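Local coordinates for protein MTH0777 (Methanothermobacter thermautotrophicus, PDB 1KJN) that is of unknown function and belongs to the DUF1890 family, folding as an alpha/beta domain built round a parallel sheet, at residues L74-P87 with F98-D112. Numbering follows the deposited sequence.
Sequences LAEGDYEFLAGFVP and FAGILNTETLAIIFD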
loop_
_atom_site.group_PDB
_atom_site.type_symbol
_atom_site.label_atom_id
_atom_site.label_comp_id
_atom_site.label_asym_id
_atom_site.label_seq_id
_atom_site.Cartn_x
_atom_site.Cartn_y
_atom_site.Cartn_z
ATOM N N LEU A 74 -2.141 25.782 7.371
ATOM C CA LEU A 74 -2.878 26.047 6.144
ATOM C C LEU A 74 -3.647 27.380 6.068
ATOM O O LEU A 74 -4.231 27.831 7.052
ATOM C CB LEU A 74 -3.832 24.878 5.898
ATOM C CG LEU A 74 -4.293 24.550 4.478
ATOM C CD1 LEU A 74 -3.107 24.021 3.666
ATOM C CD2 LEU A 74 -5.405 23.502 4.530
ATOM N N ALA A 75 -3.623 27.995 4.890
ATOM C CA ALA A 75 -4.356 29.222 4.623
ATOM C C ALA A 75 -4.835 29.167 3.177
ATOM O O ALA A 75 -4.225 28.488 2.336
ATOM C CB ALA A 75 -3.470 30.432 4.825
ATOM N N GLU A 76 -5.902 29.906 2.880
ATOM C CA GLU A 76 -6.459 29.944 1.530
ATOM C C GLU A 76 -5.372 30.355 0.536
ATOM O O GLU A 76 -4.534 31.208 0.839
ATOM C CB GLU A 76 -7.656 30.912 1.452
ATOM C CG GLU A 76 -8.229 31.093 0.013
ATOM C CD GLU A 76 -9.682 31.569 -0.040
ATOM O OE1 GLU A 76 -10.408 31.480 0.973
ATOM O OE2 GLU A 76 -10.121 32.003 -1.129
ATOM N N GLY A 77 -5.350 29.686 -0.613
ATOM C CA GLY A 77 -4.365 29.986 -1.635
ATOM C C GLY A 77 -3.116 29.119 -1.615
ATOM O O GLY A 77 -2.308 29.177 -2.545
ATOM N N ASP A 78 -2.936 28.316 -0.571
ATOM C CA ASP A 78 -1.739 27.465 -0.503
ATOM C C ASP A 78 -1.784 26.271 -1.468
ATOM O O ASP A 78 -0.761 25.616 -1.693
ATOM C CB ASP A 78 -1.500 26.947 0.920
ATOM C CG ASP A 78 -1.092 28.044 1.905
ATOM O OD1 ASP A 78 -0.730 29.167 1.501
ATOM O OD2 ASP A 78 -1.117 27.756 3.112
ATOM N N TYR A 79 -2.964 25.973 -2.005
ATOM C CA TYR A 79 -3.123 24.849 -2.929
ATOM C C TYR A 79 -4.189 25.141 -3.983
ATOM O O TYR A 79 -5.189 25.781 -3.698
ATOM C CB TYR A 79 -3.498 23.571 -2.163
ATOM C CG TYR A 79 -2.424 23.079 -1.210
ATOM C CD1 TYR A 79 -1.417 22.223 -1.655
ATOM C CD2 TYR A 79 -2.396 23.489 0.119
ATOM C CE1 TYR A 79 -0.416 21.793 -0.815
ATOM C CE2 TYR A 79 -1.381 23.057 0.983
ATOM C CZ TYR A 79 -0.396 22.209 0.501
ATOM O OH TYR A 79 0.615 21.777 1.321
ATOM N N GLU A 80 -3.966 24.640 -5.194
ATOM C CA GLU A 80 -4.878 24.824 -6.316
ATOM C C GLU A 80 -5.838 23.635 -6.476
ATOM O O GLU A 80 -6.804 23.698 -7.232
ATOM C CB GLU A 80 -4.073 25.031 -7.608
ATOM C CG GLU A 80 -3.367 26.390 -7.732
ATOM C CD GLU A 80 -2.353 26.671 -6.620
ATOM O OE1 GLU A 80 -1.369 25.914 -6.496
ATOM O OE2 GLU A 80 -2.529 27.662 -5.871
ATOM N N PHE A 81 -5.561 22.549 -5.766
ATOM C CA PHE A 81 -6.402 21.359 -5.839
ATOM C C PHE A 81 -6.388 20.616 -4.504
ATOM O O PHE A 81 -5.358 20.525 -3.860
ATOM C CB PHE A 81 -5.913 20.430 -6.960
ATOM C CG PHE A 81 -6.808 19.239 -7.189
ATOM C CD1 PHE A 81 -6.340 17.936 -6.971
ATOM C CD2 PHE A 81 -8.126 19.416 -7.618
ATOM C CE1 PHE A 81 -7.185 16.826 -7.169
ATOM C CE2 PHE A 81 -8.983 18.313 -7.821
ATOM C CZ PHE A 81 -8.512 17.019 -7.602
ATOM N N LEU A 82 -7.533 20.065 -4.118
ATOM C CA LEU A 82 -7.657 19.325 -2.869
ATOM C C LEU A 82 -8.334 17.975 -3.107
ATOM O O LEU A 82 -9.432 17.897 -3.657
ATOM C CB LEU A 82 -8.469 20.144 -1.843
ATOM C CG LEU A 82 -8.899 19.504 -0.516
ATOM C CD1 LEU A 82 -7.684 19.007 0.282
ATOM C CD2 LEU A 82 -9.704 20.515 0.286
ATOM N N ALA A 83 -7.675 16.908 -2.669
ATOM C CA ALA A 83 -8.223 15.570 -2.820
ATOM C C ALA A 83 -8.254 14.888 -1.463
ATOM O O ALA A 83 -7.272 14.911 -0.713
ATOM C CB ALA A 83 -7.406 14.769 -3.808
ATOM N N GLY A 84 -9.412 14.337 -1.131
ATOM C CA GLY A 84 -9.590 13.655 0.134
ATOM C C GLY A 84 -10.223 12.273 0.010
ATOM O O GLY A 84 -11.267 12.115 -0.633
ATOM N N PHE A 85 -9.547 11.275 0.582
ATOM C CA PHE A 85 -10.031 9.899 0.605
ATOM C C PHE A 85 -10.957 9.828 1.792
ATOM O O PHE A 85 -10.615 10.298 2.884
ATOM C CB PHE A 85 -8.866 8.906 0.753
ATOM C CG PHE A 85 -8.133 8.679 -0.522
ATOM C CD1 PHE A 85 -7.171 9.586 -0.953
ATOM C CD2 PHE A 85 -8.424 7.570 -1.313
ATOM C CE1 PHE A 85 -6.506 9.393 -2.155
ATOM C CE2 PHE A 85 -7.768 7.370 -2.516
ATOM C CZ PHE A 85 -6.801 8.280 -2.946
ATOM N N VAL A 86 -12.133 9.251 1.585
ATOM C CA VAL A 86 -13.136 9.206 2.643
ATOM C C VAL A 86 -13.728 7.825 2.923
ATOM O O VAL A 86 -14.675 7.396 2.266
ATOM C CB VAL A 86 -14.281 10.196 2.304
ATOM C CG1 VAL A 86 -15.184 10.392 3.508
ATOM C CG2 VAL A 86 -13.706 11.540 1.849
ATOM N N PRO A 87 -13.102 7.073 3.832
ATOM C CA PRO A 87 -13.570 5.730 4.213
ATOM C C PRO A 87 -14.599 5.826 5.343
ATOM O O PRO A 87 -15.226 4.825 5.705
ATOM C CB PRO A 87 -12.306 5.044 4.758
ATOM C CG PRO A 87 -11.171 5.931 4.368
ATOM C CD PRO A 87 -11.727 7.314 4.300
ATOM N N PHE A 98 -10.664 21.014 5.665
ATOM C CA PHE A 98 -9.642 21.434 4.720
ATOM C C PHE A 98 -10.221 22.207 3.544
ATOM O O PHE A 98 -9.599 23.129 3.034
ATOM C CB PHE A 98 -8.845 20.226 4.208
ATOM C CG PHE A 98 -7.813 19.715 5.184
ATOM C CD1 PHE A 98 -6.678 20.467 5.476
ATOM C CD2 PHE A 98 -7.959 18.464 5.782
ATOM C CE1 PHE A 98 -5.702 19.971 6.344
ATOM C CE2 PHE A 98 -6.986 17.963 6.654
ATOM C CZ PHE A 98 -5.858 18.713 6.933
ATOM N N ALA A 99 -11.416 21.826 3.118
ATOM C CA ALA A 99 -12.051 22.491 1.991
ATOM C C ALA A 99 -12.504 23.902 2.334
ATOM O O ALA A 99 -12.415 24.786 1.501
ATOM C CB ALA A 99 -13.221 21.659 1.470
ATOM N N GLY A 100 -12.956 24.104 3.570
ATOM C CA GLY A 100 -13.424 25.415 4.000
ATOM C C GLY A 100 -12.292 26.420 4.033
ATOM O O GLY A 100 -12.476 27.595 3.722
ATOM N N ILE A 101 -11.105 25.929 4.365
ATOM C CA ILE A 101 -9.909 26.745 4.424
ATOM C C ILE A 101 -9.335 27.046 3.034
ATOM O O ILE A 101 -8.973 28.187 2.733
ATOM C CB ILE A 101 -8.823 26.034 5.243
ATOM C CG1 ILE A 101 -9.250 25.931 6.712
ATOM C CG2 ILE A 101 -7.462 26.739 5.054
ATOM C CD1 ILE A 101 -8.315 25.072 7.569
ATOM N N LEU A 102 -9.239 26.017 2.190
ATOM C CA LEU A 102 -8.668 26.185 0.851
ATOM C C LEU A 102 -9.569 26.793 -0.215
ATOM O O LEU A 102 -9.064 27.434 -1.139
ATOM C CB LEU A 102 -8.053 24.873 0.363
ATOM C CG LEU A 102 -6.781 24.497 1.112
ATOM C CD1 LEU A 102 -6.404 23.028 0.832
ATOM C CD2 LEU A 102 -5.661 25.446 0.740
ATOM N N ASN A 103 -10.879 26.549 -0.124
ATOM C CA ASN A 103 -11.846 27.113 -1.082
ATOM C C ASN A 103 -11.366 26.945 -2.537
ATOM O O ASN A 103 -11.352 27.906 -3.316
ATOM C CB ASN A 103 -12.056 28.609 -0.747
ATOM C CG ASN A 103 -13.113 29.284 -1.622
ATOM O OD1 ASN A 103 -14.143 28.697 -1.944
ATOM N ND2 ASN A 103 -12.863 30.543 -1.983
ATOM N N THR A 104 -10.984 25.726 -2.908
ATOM C CA THR A 104 -10.481 25.468 -4.252
ATOM C C THR A 104 -11.143 24.246 -4.882
ATOM O O THR A 104 -12.108 23.709 -4.329
ATOM C CB THR A 104 -8.968 25.264 -4.217
ATOM O OG1 THR A 104 -8.449 25.264 -5.549
ATOM C CG2 THR A 104 -8.617 23.937 -3.526
ATOM N N GLU A 105 -10.657 23.834 -6.055
ATOM C CA GLU A 105 -11.210 22.655 -6.722
ATOM C C GLU A 105 -10.956 21.480 -5.786
ATOM O O GLU A 105 -9.819 21.212 -5.409
ATOM C CB GLU A 105 -10.552 22.421 -8.088
ATOM C CG GLU A 105 -11.180 21.259 -8.842
ATOM C CD GLU A 105 -10.672 21.115 -10.272
ATOM O OE1 GLU A 105 -9.459 20.883 -10.469
ATOM O OE2 GLU A 105 -11.498 21.211 -11.202
ATOM N N THR A 106 -12.024 20.788 -5.421
ATOM C CA THR A 106 -11.932 19.694 -4.469
ATOM C C THR A 106 -12.497 18.360 -4.964
ATOM O O THR A 106 -13.505 18.324 -5.673
ATOM C CB THR A 106 -12.671 20.098 -3.180
ATOM O OG1 THR A 106 -12.131 21.340 -2.697
ATOM C CG2 THR A 106 -12.539 19.014 -2.110
ATOM N N LEU A 107 -11.886 17.268 -4.507
ATOM C CA LEU A 107 -12.300 15.935 -4.900
ATOM C C LEU A 107 -12.401 14.987 -3.727
ATOM O O LEU A 107 -11.460 14.846 -2.938
ATOM C CB LEU A 107 -11.327 15.355 -5.935
ATOM C CG LEU A 107 -11.548 13.882 -6.296
ATOM C CD1 LEU A 107 -12.903 13.698 -6.970
ATOM C CD2 LEU A 107 -10.422 13.363 -7.182
ATOM N N ALA A 108 -13.556 14.339 -3.616
ATOM C CA ALA A 108 -13.783 13.368 -2.560
ATOM C C ALA A 108 -13.779 11.995 -3.194
ATOM O O ALA A 108 -14.457 11.782 -4.198
ATOM C CB ALA A 108 -15.091 13.611 -1.904
ATOM N N ILE A 109 -13.000 11.075 -2.622
ATOM C CA ILE A 109 -12.922 9.696 -3.114
ATOM C C ILE A 109 -13.480 8.855 -1.956
ATOM O O ILE A 109 -12.829 8.647 -0.916
ATOM C CB ILE A 109 -11.471 9.323 -3.482
ATOM C CG1 ILE A 109 -11.044 10.128 -4.719
ATOM C CG2 ILE A 109 -11.332 7.811 -3.743
ATOM C CD1 ILE A 109 -9.577 10.022 -5.088
ATOM N N ILE A 110 -14.742 8.485 -2.115
ATOM C CA ILE A 110 -15.492 7.739 -1.120
ATOM C C ILE A 110 -15.529 6.249 -1.385
ATOM O O ILE A 110 -15.862 5.820 -2.486
ATOM C CB ILE A 110 -16.922 8.298 -1.036
ATOM C CG1 ILE A 110 -16.848 9.792 -0.682
ATOM C CG2 ILE A 110 -17.768 7.476 -0.057
ATOM C CD1 ILE A 110 -18.182 10.518 -0.656
ATOM N N PHE A 111 -15.217 5.462 -0.357
ATOM C CA PHE A 111 -15.208 4.022 -0.511
ATOM C C PHE A 111 -15.508 3.236 0.748
ATOM O O PHE A 111 -15.125 3.613 1.853
ATOM C CB PHE A 111 -13.874 3.557 -1.105
ATOM C CG PHE A 111 -12.687 3.839 -0.232
ATOM C CD1 PHE A 111 -12.167 5.131 -0.132
ATOM C CD2 PHE A 111 -12.103 2.819 0.513
ATOM C CE1 PHE A 111 -11.080 5.408 0.703
ATOM C CE2 PHE A 111 -11.019 3.080 1.351
ATOM C CZ PHE A 111 -10.505 4.379 1.448
ATOM N N ASP A 112 -16.205 2.124 0.544
ATOM C CA ASP A 112 -16.585 1.185 1.584
ATOM C C ASP A 112 -17.286 0.050 0.824
ATOM O O ASP A 112 -17.797 0.264 -0.278
ATOM C CB ASP A 112 -17.543 1.846 2.582
ATOM C CG ASP A 112 -17.780 0.990 3.813
ATOM O OD1 ASP A 112 -17.105 1.216 4.832
ATOM O OD2 ASP A 112 -18.636 0.090 3.761
HETATM O O HOH W 1 -8.946 30.289 -3.323
HETATM O O HOH W 2 -6.502 27.556 -1.951
HETATM O O HOH W 3 -7.113 22.705 -9.929
HETATM O O HOH W 4 -17.165 3.500 7.140
#
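Leu82, Gly84 and Val86 exchange backbone hydrogen bonds with Glu105, Leu107 and Ile109 in the parallel pairing of strands 81-86 and 105-111: Leu107 N binds Leu82 O at 2.7 Å, and Gly84 N meets Leu107 O almost straight, at 168°. Where helix 89-102 ends, Asn103 suits the Glu76 carboxylate by offering an amide N-H: ND2 donates to OE2 over 3.2 Å, in its own amide plane but from above the carboxylate. A water ties Leu102 O to Gly77 N and Tyr79 O. Phe81 has CG swung anti to its backbone N (chi1 -174°), carrying the ring across to Glu105, whose carboxylate stands nearly perpendicular to it, and putting CZ 3.7 Å from Leu107 CB. A serine here would probably lose the ring's contacts with Leu107 CB and the Glu105 methylenes, opening a gap beside them. Flat Phe85 offers a face to Ile109 CD1 in a CH-pi contact and its edge to Phe111 CE1. Against the helix, Leu82 CD2 comes 3.5 Å from Ala99 CA, an approach the small alanine permits. The two strands and the helix's last turn belong to one beta-alpha-beta crossover: helix 89-102 packs on Leu82 and Val86, helix 21-34 on Phe85, and strand 8-12 flanks strand 81-86 on its other side.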